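Local coordinates for SusD superfamily protein (Bacteroides vulgatus ATCC 8482, PDB 3JQ0) that probably binds nutrients, perhaps glycans, at the bacterial outer membrane in the manner of SusD proteins, at residues Gln84-Thr89 with Tyr102-Ala107; Gly73-Ile78 with Ala112-His117; Ser181-Gln186 with Glu242-Ile247; Val125-Asp130 with Gly145-Thr150. All coordinates share one frame; numbering follows the deposited sequence.

Interaction 1. Residues Gln84-Thr89 with Tyr102-Ala107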
loop_
_atom_site.group_PDB
_atom_site.type_symbol
_atom_site.label_atom_id
_atom_site.label_comp_id
_atom_site.label_asym_id
_atom_site.label_seq_id
_atom_site.Cartn_x
_atom_site.Cartn_y
_atom_site.Cartn_z
ATOM N N GLN A 84 -24.873 8.000 -0.044
ATOM C CA GLN A 84 -26.157 7.464 0.389
ATOM C C GLN A 84 -26.144 6.993 1.850
ATOM O O GLN A 84 -27.036 7.356 2.623
ATOM C CB GLN A 84 -26.558 6.330 -0.543
ATOM C CG GLN A 84 -27.895 5.698 -0.223
ATOM C CD GLN A 84 -28.318 4.632 -1.201
ATOM O OE1 GLN A 84 -27.608 4.333 -2.172
ATOM N NE2 GLN A 84 -29.467 4.029 -0.934
HETATM N N MSE A 85 -25.124 6.214 2.236
HETATM C CA MSE A 85 -25.028 5.798 3.622
HETATM C C MSE A 85 -24.984 6.994 4.562
HETATM O O MSE A 85 -25.621 6.991 5.617
HETATM C CB MSE A 85 -23.781 4.920 3.837
HETATM C CG MSE A 85 -23.597 4.370 5.216
HETATM SE SE MSE A 85 -24.916 3.006 5.602
HETATM C CE MSE A 85 -24.311 2.557 7.415
ATOM N N ILE A 86 -24.204 8.025 4.225
ATOM C CA ILE A 86 -24.114 9.205 5.081
ATOM C C ILE A 86 -25.505 9.832 5.282
ATOM O O ILE A 86 -25.922 10.153 6.412
ATOM C CB ILE A 86 -23.105 10.256 4.552
ATOM C CG1 ILE A 86 -21.679 9.707 4.658
ATOM C CG2 ILE A 86 -23.241 11.607 5.310
ATOM C CD1 ILE A 86 -20.645 10.458 3.820
ATOM N N ALA A 87 -26.204 10.021 4.183
ATOM C CA ALA A 87 -27.535 10.646 4.285
ATOM C C ALA A 87 -28.514 9.803 5.106
ATOM O O ALA A 87 -29.172 10.311 6.035
ATOM C CB ALA A 87 -28.089 10.892 2.922
ATOM N N LYS A 88 -28.610 8.515 4.796
ATOM C CA LYS A 88 -29.547 7.640 5.500
ATOM C C LYS A 88 -29.239 7.465 6.980
ATOM O O LYS A 88 -30.139 7.429 7.813
ATOM C CB LYS A 88 -29.685 6.276 4.835
ATOM C CG LYS A 88 -30.101 6.324 3.401
ATOM C CD LYS A 88 -31.465 6.999 3.194
ATOM C CE LYS A 88 -31.915 6.951 1.726
ATOM N NZ LYS A 88 -33.313 7.531 1.572
ATOM N N THR A 89 -27.950 7.380 7.299
ATOM C CA THR A 89 -27.522 7.211 8.677
ATOM C C THR A 89 -27.718 8.512 9.460
ATOM O O THR A 89 -28.066 8.469 10.638
ATOM C CB THR A 89 -26.072 6.731 8.729
ATOM O OG1 THR A 89 -25.964 5.506 7.984
ATOM C CG2 THR A 89 -25.576 6.489 10.140
ATOM N N TYR A 102 -20.825 5.410 14.836
ATOM C CA TYR A 102 -19.777 4.546 14.323
ATOM C C TYR A 102 -19.882 4.457 12.793
ATOM O O TYR A 102 -18.887 4.546 12.080
ATOM C CB TYR A 102 -19.795 3.140 14.954
ATOM C CG TYR A 102 -18.419 2.490 14.922
ATOM C CD1 TYR A 102 -17.447 2.827 15.875
ATOM C CD2 TYR A 102 -18.042 1.638 13.887
ATOM C CE1 TYR A 102 -16.207 2.296 15.852
ATOM C CE2 TYR A 102 -16.759 1.089 13.853
ATOM C CZ TYR A 102 -15.857 1.439 14.829
ATOM O OH TYR A 102 -14.586 0.904 14.785
ATOM N N TYR A 103 -21.100 4.260 12.287
ATOM C CA TYR A 103 -21.285 4.201 10.840
ATOM C C TYR A 103 -20.871 5.515 10.173
ATOM O O TYR A 103 -20.251 5.482 9.108
ATOM C CB TYR A 103 -22.714 3.900 10.451
ATOM C CG TYR A 103 -23.233 2.500 10.686
ATOM C CD1 TYR A 103 -22.481 1.382 10.413
ATOM C CD2 TYR A 103 -24.518 2.306 11.152
ATOM C CE1 TYR A 103 -22.976 0.143 10.583
ATOM C CE2 TYR A 103 -25.001 1.068 11.363
ATOM C CZ TYR A 103 -24.252 -0.029 11.078
ATOM O OH TYR A 103 -24.741 -1.325 11.221
ATOM N N LEU A 104 -21.191 6.661 10.765
ATOM C CA LEU A 104 -20.809 7.935 10.192
ATOM C C LEU A 104 -19.285 8.078 10.232
ATOM O O LEU A 104 -18.698 8.563 9.251
ATOM C CB LEU A 104 -21.513 9.086 10.907
ATOM C CG LEU A 104 -23.013 9.194 10.650
ATOM C CD1 LEU A 104 -23.691 10.260 11.534
ATOM C CD2 LEU A 104 -23.291 9.457 9.194
ATOM N N GLY A 105 -18.650 7.645 11.327
ATOM C CA GLY A 105 -17.189 7.708 11.388
ATOM C C GLY A 105 -16.597 6.923 10.232
ATOM O O GLY A 105 -15.678 7.394 9.523
ATOM N N GLU A 106 -17.156 5.745 9.975
ATOM C CA GLU A 106 -16.675 4.926 8.881
ATOM C C GLU A 106 -16.938 5.523 7.508
ATOM O O GLU A 106 -16.038 5.486 6.630
ATOM C CB GLU A 106 -17.252 3.523 8.967
ATOM C CG GLU A 106 -16.888 2.760 10.219
ATOM C CD GLU A 106 -17.354 1.335 10.169
ATOM O OE1 GLU A 106 -18.535 1.122 9.920
ATOM O OE2 GLU A 106 -16.549 0.377 10.427
ATOM N N ALA A 107 -18.145 6.046 7.288
ATOM C CA ALA A 107 -18.523 6.525 5.978
ATOM C C ALA A 107 -17.754 7.800 5.593
ATOM O O ALA A 107 -17.207 7.906 4.487
ATOM C CB ALA A 107 -20.034 6.728 5.896
#

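Interaction 2. Residues Gly73-Ile78 with Ala112-His117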
loop_
_atom_site.group_PDB
_atom_site.type_symbol
_atom_site.label_atom_id
_atom_site.label_comp_id
_atom_site.label_asym_id
_atom_site.label_seq_id
_atom_site.Cartn_x
_atom_site.Cartn_y
_atom_site.Cartn_z
ATOM N N GLY A 73 -10.294 4.772 -11.516
ATOM C CA GLY A 73 -10.270 3.525 -10.773
ATOM C C GLY A 73 -11.625 3.010 -10.349
ATOM O O GLY A 73 -11.691 2.222 -9.415
ATOM N N ASP A 74 -12.694 3.455 -11.012
ATOM C CA ASP A 74 -14.044 3.118 -10.686
ATOM C C ASP A 74 -14.439 3.555 -9.262
ATOM O O ASP A 74 -15.325 2.981 -8.645
ATOM C CB ASP A 74 -14.241 1.633 -10.928
ATOM C CG ASP A 74 -15.651 1.275 -11.004
ATOM O OD1 ASP A 74 -16.471 2.071 -11.521
ATOM O OD2 ASP A 74 -15.970 0.185 -10.487
HETATM N N MSE A 75 -13.780 4.585 -8.748
HETATM C CA MSE A 75 -14.055 5.021 -7.362
HETATM C C MSE A 75 -15.334 5.813 -7.169
HETATM O O MSE A 75 -15.911 5.783 -6.087
HETATM C CB MSE A 75 -12.845 5.735 -6.796
HETATM C CG MSE A 75 -11.683 4.810 -6.527
HETATM SE SE MSE A 75 -10.201 5.758 -5.658
HETATM C CE MSE A 75 -9.022 5.910 -7.120
ATOM N N TYR A 76 -15.810 6.482 -8.221
ATOM C CA TYR A 76 -16.983 7.335 -8.045
ATOM C C TYR A 76 -18.257 6.566 -7.737
ATOM O O TYR A 76 -19.111 7.031 -6.996
ATOM C CB TYR A 76 -17.214 8.278 -9.201
ATOM C CG TYR A 76 -16.318 9.493 -9.094
ATOM C CD1 TYR A 76 -16.663 10.549 -8.272
ATOM C CD2 TYR A 76 -15.114 9.585 -9.753
ATOM C CE1 TYR A 76 -15.847 11.683 -8.125
ATOM C CE2 TYR A 76 -14.268 10.700 -9.606
ATOM C CZ TYR A 76 -14.639 11.745 -8.815
ATOM O OH TYR A 76 -13.814 12.824 -8.718
ATOM N N LYS A 77 -18.417 5.362 -8.254
ATOM C CA LYS A 77 -19.671 4.651 -7.912
ATOM C C LYS A 77 -19.598 4.155 -6.459
ATOM O O LYS A 77 -20.636 3.959 -5.849
ATOM C CB LYS A 77 -20.078 3.591 -8.916
ATOM C CG LYS A 77 -19.171 2.401 -8.984
ATOM C CD LYS A 77 -19.820 1.407 -9.972
ATOM C CE LYS A 77 -19.004 0.225 -10.404
ATOM N NZ LYS A 77 -18.682 -0.614 -9.239
ATOM N N ILE A 78 -18.377 3.983 -5.880
ATOM C CA ILE A 78 -18.275 3.735 -4.435
ATOM C C ILE A 78 -18.653 4.964 -3.644
ATOM O O ILE A 78 -19.436 4.904 -2.708
ATOM C CB ILE A 78 -16.858 3.239 -3.994
ATOM C CG1 ILE A 78 -16.301 2.169 -4.954
ATOM C CG2 ILE A 78 -16.852 2.815 -2.560
ATOM C CD1 ILE A 78 -14.899 1.731 -4.642
ATOM N N ALA A 112 -13.201 10.253 2.516
ATOM C CA ALA A 112 -11.928 10.986 2.523
ATOM C C ALA A 112 -10.809 10.108 1.953
ATOM O O ALA A 112 -9.956 10.593 1.214
ATOM C CB ALA A 112 -11.604 11.433 3.939
ATOM N N TYR A 113 -10.805 8.827 2.318
ATOM C CA TYR A 113 -9.772 7.900 1.869
ATOM C C TYR A 113 -9.735 7.789 0.347
ATOM O O TYR A 113 -8.689 7.859 -0.301
ATOM C CB TYR A 113 -10.053 6.528 2.525
ATOM C CG TYR A 113 -9.062 5.478 2.124
ATOM C CD1 TYR A 113 -7.774 5.424 2.673
ATOM C CD2 TYR A 113 -9.384 4.536 1.154
ATOM C CE1 TYR A 113 -6.839 4.456 2.239
ATOM C CE2 TYR A 113 -8.481 3.572 0.765
ATOM C CZ TYR A 113 -7.227 3.556 1.257
ATOM O OH TYR A 113 -6.291 2.645 0.778
ATOM N N LEU A 114 -10.905 7.642 -0.264
ATOM C CA LEU A 114 -10.986 7.547 -1.706
ATOM C C LEU A 114 -10.586 8.867 -2.367
ATOM O O LEU A 114 -9.820 8.863 -3.331
ATOM C CB LEU A 114 -12.377 7.085 -2.157
ATOM C CG LEU A 114 -12.770 5.683 -1.743
ATOM C CD1 LEU A 114 -14.211 5.378 -2.117
ATOM C CD2 LEU A 114 -11.836 4.620 -2.370
ATOM N N TYR A 115 -11.096 9.979 -1.860
ATOM C CA TYR A 115 -10.710 11.249 -2.409
ATOM C C TYR A 115 -9.219 11.522 -2.287
ATOM O O TYR A 115 -8.646 12.227 -3.146
ATOM C CB TYR A 115 -11.527 12.420 -1.853
ATOM C CG TYR A 115 -12.862 12.588 -2.588
ATOM C CD1 TYR A 115 -12.902 13.062 -3.871
ATOM C CD2 TYR A 115 -14.060 12.218 -1.995
ATOM C CE1 TYR A 115 -14.102 13.180 -4.565
ATOM C CE2 TYR A 115 -15.266 12.379 -2.638
ATOM C CZ TYR A 115 -15.293 12.856 -3.923
ATOM O OH TYR A 115 -16.469 12.984 -4.662
ATOM N N PHE A 116 -8.551 10.978 -1.256
ATOM C CA PHE A 116 -7.103 11.180 -1.092
ATOM C C PHE A 116 -6.300 10.359 -2.120
ATOM O O PHE A 116 -5.282 10.839 -2.621
ATOM C CB PHE A 116 -6.709 10.905 0.349
ATOM C CG PHE A 116 -5.268 11.214 0.675
ATOM C CD1 PHE A 116 -4.702 12.448 0.387
ATOM C CD2 PHE A 116 -4.477 10.262 1.300
ATOM C CE1 PHE A 116 -3.403 12.731 0.700
ATOM C CE2 PHE A 116 -3.159 10.551 1.611
ATOM C CZ PHE A 116 -2.620 11.799 1.328
ATOM N N HIS A 117 -6.758 9.157 -2.491
ATOM C CA HIS A 117 -6.192 8.477 -3.665
ATOM C C HIS A 117 -6.386 9.309 -4.917
ATOM O O HIS A 117 -5.499 9.464 -5.750
ATOM C CB HIS A 117 -6.799 7.101 -3.864
ATOM C CG HIS A 117 -6.226 6.030 -2.999
ATOM N ND1 HIS A 117 -4.949 5.543 -3.123
ATOM C CD2 HIS A 117 -6.834 5.283 -2.043
ATOM C CE1 HIS A 117 -4.781 4.576 -2.246
ATOM N NE2 HIS A 117 -5.904 4.404 -1.560
#

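Interaction 3. Residues Ser181-Gln186 with Glu242-Ile247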
loop_
_atom_site.group_PDB
_atom_site.type_symbol
_atom_site.label_atom_id
_atom_site.label_comp_id
_atom_site.label_asym_id
_atom_site.label_seq_id
_atom_site.Cartn_x
_atom_site.Cartn_y
_atom_site.Cartn_z
ATOM N N SER A 181 -12.281 2.336 11.191
ATOM C CA SER A 181 -12.291 2.608 12.645
ATOM C C SER A 181 -11.654 3.969 12.899
ATOM O O SER A 181 -11.066 4.608 11.995
ATOM C CB SER A 181 -11.497 1.534 13.386
ATOM O OG SER A 181 -10.116 1.643 13.086
ATOM N N ALA A 182 -11.683 4.402 14.156
ATOM C CA ALA A 182 -11.098 5.675 14.527
ATOM C C ALA A 182 -9.608 5.759 14.225
ATOM O O ALA A 182 -9.111 6.805 13.785
ATOM C CB ALA A 182 -11.353 5.988 15.995
ATOM N N ALA A 183 -8.880 4.656 14.430
ATOM C CA ALA A 183 -7.459 4.665 14.183
ATOM C C ALA A 183 -7.181 4.730 12.680
ATOM O O ALA A 183 -6.179 5.299 12.276
ATOM C CB ALA A 183 -6.762 3.457 14.819
ATOM N N ALA A 184 -8.049 4.160 11.855
ATOM C CA ALA A 184 -7.912 4.283 10.409
ATOM C C ALA A 184 -8.048 5.761 9.991
ATOM O O ALA A 184 -7.273 6.298 9.183
ATOM C CB ALA A 184 -8.912 3.416 9.655
ATOM N N THR A 185 -9.052 6.458 10.548
ATOM C CA THR A 185 -9.201 7.898 10.282
ATOM C C THR A 185 -7.952 8.672 10.746
ATOM O O THR A 185 -7.520 9.583 10.030
ATOM C CB THR A 185 -10.468 8.461 10.925
ATOM O OG1 THR A 185 -11.542 7.924 10.180
ATOM C CG2 THR A 185 -10.504 9.994 10.850
ATOM N N GLN A 186 -7.373 8.367 11.898
ATOM C CA GLN A 186 -6.167 9.072 12.337
ATOM C C GLN A 186 -4.959 8.806 11.426
ATOM O O GLN A 186 -4.206 9.716 11.152
ATOM C CB GLN A 186 -5.838 8.788 13.793
ATOM C CG GLN A 186 -6.912 9.290 14.748
ATOM C CD GLN A 186 -7.121 10.779 14.639
ATOM O OE1 GLN A 186 -6.178 11.574 14.821
ATOM N NE2 GLN A 186 -8.355 11.173 14.341
ATOM N N GLU A 242 -1.014 -5.759 14.755
ATOM C CA GLU A 242 -0.402 -4.815 13.864
ATOM C C GLU A 242 -1.399 -4.194 12.907
ATOM O O GLU A 242 -1.142 -3.119 12.342
ATOM C CB GLU A 242 0.751 -5.455 13.149
ATOM C CG GLU A 242 1.518 -4.423 12.313
ATOM C CD GLU A 242 2.956 -4.607 12.142
ATOM O OE1 GLU A 242 3.485 -5.476 12.857
ATOM O OE2 GLU A 242 3.547 -3.834 11.351
HETATM N N MSE A 243 -2.515 -4.850 12.664
HETATM C CA MSE A 243 -3.489 -4.360 11.719
HETATM C C MSE A 243 -4.349 -3.246 12.276
HETATM O O MSE A 243 -5.037 -3.404 13.281
HETATM C CB MSE A 243 -4.387 -5.501 11.257
HETATM C CG MSE A 243 -3.637 -6.656 10.614
HETATM SE SE MSE A 243 -2.654 -6.087 9.040
HETATM C CE MSE A 243 -1.640 -7.641 8.778
ATOM N N ILE A 244 -4.264 -2.082 11.646
ATOM C CA ILE A 244 -5.143 -0.959 11.924
ATOM C C ILE A 244 -6.360 -1.039 10.994
ATOM O O ILE A 244 -7.499 -0.980 11.473
ATOM C CB ILE A 244 -4.394 0.399 11.761
ATOM C CG1 ILE A 244 -3.228 0.510 12.760
ATOM C CG2 ILE A 244 -5.391 1.558 11.879
ATOM C CD1 ILE A 244 -2.179 1.502 12.277
ATOM N N PHE A 245 -6.096 -1.203 9.686
ATOM C CA PHE A 245 -7.175 -1.432 8.720
ATOM C C PHE A 245 -6.631 -2.405 7.708
ATOM O O PHE A 245 -5.561 -2.197 7.135
ATOM C CB PHE A 245 -7.649 -0.143 8.061
ATOM C CG PHE A 245 -8.740 -0.354 7.040
ATOM C CD1 PHE A 245 -9.895 -1.100 7.360
ATOM C CD2 PHE A 245 -8.659 0.163 5.766
ATOM C CE1 PHE A 245 -10.880 -1.325 6.425
ATOM C CE2 PHE A 245 -9.650 -0.056 4.846
ATOM C CZ PHE A 245 -10.762 -0.779 5.163
ATOM N N THR A 246 -7.326 -3.518 7.554
ATOM C CA THR A 246 -6.906 -4.595 6.670
ATOM C C THR A 246 -8.100 -5.084 5.852
ATOM O O THR A 246 -9.205 -5.180 6.377
ATOM C CB THR A 246 -6.255 -5.729 7.525
ATOM O OG1 THR A 246 -5.718 -6.705 6.644
ATOM C CG2 THR A 246 -7.217 -6.363 8.544
ATOM N N ILE A 247 -7.859 -5.345 4.578
ATOM C CA ILE A 247 -8.905 -5.825 3.678
ATOM C C ILE A 247 -9.067 -7.330 3.876
ATOM O O ILE A 247 -8.132 -8.101 3.648
ATOM C CB ILE A 247 -8.584 -5.554 2.209
ATOM C CG1 ILE A 247 -8.387 -4.088 1.922
ATOM C CG2 ILE A 247 -9.628 -6.159 1.281
ATOM C CD1 ILE A 247 -9.505 -3.222 2.178
HETATM O O HOH W 1 -9.864 0.147 10.866
#

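Interaction 4. Residues Val125-Asp130 with Gly145-Thr150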
loop_
_atom_site.group_PDB
_atom_site.type_symbol
_atom_site.label_atom_id
_atom_site.label_comp_id
_atom_site.label_asym_id
_atom_site.label_seq_id
_atom_site.Cartn_x
_atom_site.Cartn_y
_atom_site.Cartn_z
ATOM N N VAL A 125 -10.279 16.977 -9.339
ATOM C CA VAL A 125 -11.307 15.983 -9.619
ATOM C C VAL A 125 -12.665 16.536 -9.217
ATOM O O VAL A 125 -12.762 17.488 -8.439
ATOM C CB VAL A 125 -11.027 14.625 -8.865
ATOM C CG1 VAL A 125 -9.713 14.000 -9.349
ATOM C CG2 VAL A 125 -11.052 14.779 -7.324
ATOM N N VAL A 126 -13.737 15.928 -9.726
ATOM C CA VAL A 126 -15.079 16.310 -9.363
ATOM C C VAL A 126 -15.320 15.967 -7.906
ATOM O O VAL A 126 -15.061 14.842 -7.467
ATOM C CB VAL A 126 -16.125 15.637 -10.272
ATOM C CG1 VAL A 126 -17.559 15.975 -9.771
ATOM C CG2 VAL A 126 -15.946 16.098 -11.700
ATOM N N LEU A 127 -15.872 16.920 -7.159
ATOM C CA LEU A 127 -16.316 16.670 -5.792
ATOM C C LEU A 127 -17.798 16.300 -5.831
ATOM O O LEU A 127 -18.705 17.146 -5.836
ATOM C CB LEU A 127 -16.029 17.871 -4.883
ATOM C CG LEU A 127 -14.566 18.118 -4.544
ATOM C CD1 LEU A 127 -14.369 19.425 -3.742
ATOM C CD2 LEU A 127 -13.973 16.878 -3.800
ATOM N N TYR A 128 -18.050 15.001 -5.848
ATOM C CA TYR A 128 -19.368 14.429 -5.901
ATOM C C TYR A 128 -19.737 14.052 -4.464
ATOM O O TYR A 128 -19.116 13.147 -3.856
ATOM C CB TYR A 128 -19.349 13.216 -6.813
ATOM C CG TYR A 128 -20.666 12.627 -6.980
ATOM C CD1 TYR A 128 -21.695 13.351 -7.581
ATOM C CD2 TYR A 128 -20.984 11.367 -6.448
ATOM C CE1 TYR A 128 -22.984 12.831 -7.712
ATOM C CE2 TYR A 128 -22.249 10.835 -6.558
ATOM C CZ TYR A 128 -23.257 11.589 -7.183
ATOM O OH TYR A 128 -24.524 11.074 -7.300
ATOM N N LEU A 129 -20.722 14.759 -3.924
ATOM C CA LEU A 129 -21.120 14.609 -2.538
ATOM C C LEU A 129 -22.621 14.234 -2.416
ATOM O O LEU A 129 -23.070 13.997 -1.313
ATOM C CB LEU A 129 -20.792 15.895 -1.760
ATOM C CG LEU A 129 -19.331 16.350 -1.824
ATOM C CD1 LEU A 129 -19.073 17.691 -1.135
ATOM C CD2 LEU A 129 -18.405 15.318 -1.200
ATOM N N ASP A 130 -23.301 14.020 -3.553
ATOM C CA ASP A 130 -24.728 13.562 -3.669
ATOM C C ASP A 130 -24.837 12.071 -3.878
ATOM O O ASP A 130 -23.822 11.359 -4.049
ATOM C CB ASP A 130 -25.342 14.271 -4.862
ATOM C CG ASP A 130 -25.287 15.772 -4.692
ATOM O OD1 ASP A 130 -25.425 16.233 -3.534
ATOM O OD2 ASP A 130 -25.047 16.476 -5.696
ATOM N N GLY A 145 -17.949 19.838 -13.594
ATOM C CA GLY A 145 -16.504 19.836 -13.774
ATOM C C GLY A 145 -15.719 19.675 -12.468
ATOM O O GLY A 145 -16.253 19.693 -11.378
ATOM N N VAL A 146 -14.430 19.557 -12.620
ATOM C CA VAL A 146 -13.519 19.298 -11.510
ATOM C C VAL A 146 -13.406 20.494 -10.560
ATOM O O VAL A 146 -13.589 21.660 -10.969
ATOM C CB VAL A 146 -12.117 18.831 -12.004
ATOM C CG1 VAL A 146 -12.248 17.592 -12.878
ATOM C CG2 VAL A 146 -11.335 19.947 -12.680
ATOM N N SER A 147 -13.031 20.203 -9.316
ATOM C CA SER A 147 -12.596 21.212 -8.353
ATOM C C SER A 147 -11.076 21.221 -8.302
ATOM O O SER A 147 -10.425 20.176 -8.498
ATOM C CB SER A 147 -13.173 20.910 -6.978
ATOM O OG SER A 147 -14.568 20.974 -7.031
ATOM N N PRO A 148 -10.495 22.385 -8.019
ATOM C CA PRO A 148 -9.044 22.432 -7.871
ATOM C C PRO A 148 -8.571 21.522 -6.738
ATOM O O PRO A 148 -9.276 21.358 -5.714
ATOM C CB PRO A 148 -8.737 23.913 -7.567
ATOM C CG PRO A 148 -9.913 24.607 -7.854
ATOM C CD PRO A 148 -11.102 23.720 -7.868
ATOM N N ALA A 149 -7.352 20.995 -6.897
ATOM C CA ALA A 149 -6.729 20.130 -5.883
ATOM C C ALA A 149 -6.843 20.727 -4.460
ATOM O O ALA A 149 -7.086 19.998 -3.492
ATOM C CB ALA A 149 -5.262 19.842 -6.242
ATOM N N THR A 150 -6.645 22.043 -4.328
ATOM C CA THR A 150 -6.805 22.679 -3.005
ATOM C C THR A 150 -8.188 22.459 -2.392
ATOM O O THR A 150 -8.307 22.203 -1.186
ATOM C CB THR A 150 -6.488 24.179 -3.075
ATOM O OG1 THR A 150 -7.325 24.796 -4.035
ATOM C CG2 THR A 150 -5.032 24.396 -3.343
HETATM O O HOH W 2 -16.293 19.516 -8.426
#

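Interaction 1. Residues Gln84-Thr89 with Tyr102-Ala107
Met85 reaches across to Tyr103 and sets its methyl over one face of the phenol ring, the closest approach between the two segments. This CH-pi contact puts CE 3.8 Å from the centroid of the Tyr103 ring, shifted from the centre so that its nearest atom is CG of Tyr103, at 3.4 Å. The bend at chi2 of Met85 (71°) turns the selenium out of line with the start of the selenomethionine chain. At the far end of the ring, the Tyr103 hydroxyl is hydrogen-bonded to Thr13 of helix 9-25.

The other contacts are aliphatic. Thr89 and Leu104 run alongside each other, pointing opposite ways, with CG2 of Thr89 lying 3.8 Å from CG of Leu104 and also near the edge of the Tyr103 ring. Ala107 offers only its methyl: CG1 of Ile86 comes to 3.6 Å from CB of Ala107.

Within helix 75-91, the carbonyl oxygen of Met85 is gripped twice from opposite faces of its plane, by Thr89 N and by Thr89 OG1, the latter at 2.8 Å. A serine in place of Thr89 would probably leave a gap beside Leu104 and Tyr103 where CG2 now packs.

With axes 9.5 Å apart and running at 157°, the segments form a nearly antiparallel helical hairpin, consistent with the TPR-like helical scaffold of SusD proteins.

Interaction 2. Residues Gly73-Ile78 with Ala112-His117
Met75 meets Leu114 and His117 near the start of helix 75-91, which packs on helix 97-122, at one end of an antiparallel helical hairpin. Its selenium lies 3.8 Å from CD2 of Leu114 and 4.1 Å from CB of His117, and CE is also close to that CB. The selenomethionine crosses Leu114 obliquely but His117 at about a right angle.

Tyr76 comes next and passes Tyr115, again at about a right angle, with CE1 of Tyr76 3.8 Å from OH of Tyr115. Each hydroxyl has its own partner in the loop after helix 97-122, Val126 O for Tyr76 and Tyr128 O for Tyr115.

Further along, Ile78 presses its CG2 branch, anti to its own backbone N, to 3.7 Å from CD1 of Leu114. The two methyls of Leu114 thus divide the work, CD2 serving Met75 and CD1 serving Ile78. An alanine at Leu114 would probably open a gap between Met75 and Ile78, since both methyls that fill it would be gone.

Beyond its CB, the His117 imidazole is held at both nitrogens: ND1 is hydrogen-bonded to Tyr450 OH, while NE2 donates in the ring plane to Tyr113 OH at 3.0 Å and 173°.

Interaction 3. Residues Ser181-Gln186 with Glu242-Ile247
Ile244 pushes its CG2 methyl against the first turn of helix 182-199, and this is the close-packed part of the contact. The methyl stands 3.7 Å from both the carbonyl carbon of Ala183 and the amide nitrogen of Ala184, and 3.8 Å from CB of Ala183. It therefore rests on the peptide link itself, which the small alanine side chains leave within reach. CG2 lies anti to the backbone N of Ile244, which carries it out to the helix. Beside it the packing is looser: CB of Ala184 and CB of Phe245 are 4.1 Å apart, and the Phe245 ring turns away from the helix to meet Trp180 edge-to-face.

Next to this, a water bridges what does not touch directly. OG of Ser181 and the carbonyl oxygen of Ile244 are 4.0 Å apart, and water 1 spans them, accepting from Ser181 OG at 2.7 Å and donating to Ile244 O at 2.7 Å. Ser181 is the N-cap residue, and its OG also takes a weak bond from Ala184 N.

Ile244 and Phe245 form a classic beta bulge opposite Tyr362 in the two-stranded antiparallel sheet with strand 359-363. The bulge breaks the alternation of the strand, consistent with both residues setting their CB atoms toward the helix.

Chemically, the join pairs a dry methyl-on-backbone contact with a single bridging water among buried residues, which satisfies the Ser181 hydroxyl hydrogen while the same oxygen accepts the weak capping bond.

Interaction 4. Residues Val125-Asp130 with Gly145-Thr150
Ser147 and Val125 bury the most surface here, and they meet mainly through their backbones. The amide of Ser147 donates to the carbonyl oxygen of Val125 at 2.9 Å, nearly straight at 170°, although the nitrogen stands well above the carbonyl plane. The return bond from Val125 N to Ser147 O is long and bent, so it adds only weakly. The Val125 side chain points away from the other segment and packs on Tyr72, Tyr76 and Val152.

The Ser147 side chain points toward the 125-130 segment, and its OG, anti to its own carbonyl carbon, sits 3.6 Å from CD1 of Leu127. It also shares water 2 at 2.7 Å; that water accepts from Leu127 N and donates to the carbonyl oxygen of Gly145.

Val126, third in buried surface, lies alongside Gly145 and Val146. Its CG2 lies 3.6 Å from the carbonyl oxygen of Gly145, and the same methyl is 4.2 Å from CG1 of Val146.

The contact thus joins the loop after helix 97-122 to the lead-in of helix 149-167 near the surface. One good backbone bond and a three-way water carry its polar part, which implies a local, partly water-mediated join rather than an extended sheet.

Interactions 1 and 2 lie on the same pair of helices, 75-91 and 97-122, with centres 16 Å apart; interaction 1 is nested within the chain loop that interaction 2 closes. Interaction 4 adjoins interaction 2, their centres 12 Å apart, and the two tyrosine hydroxyls join them, with Tyr76 OH 2.7 Å from Val126 O and Tyr115 OH 2.8 Å from Tyr128 O. Interaction 3 meets interaction 1 by packing, Tyr102 OH lying 3.4 Å from Ser181 CB, but stays about 15 Å from interaction 4 at the nearest atoms. A glycerol, probably from crystallisation, sits about 5 Å from the Phe245 side chain in interaction 3.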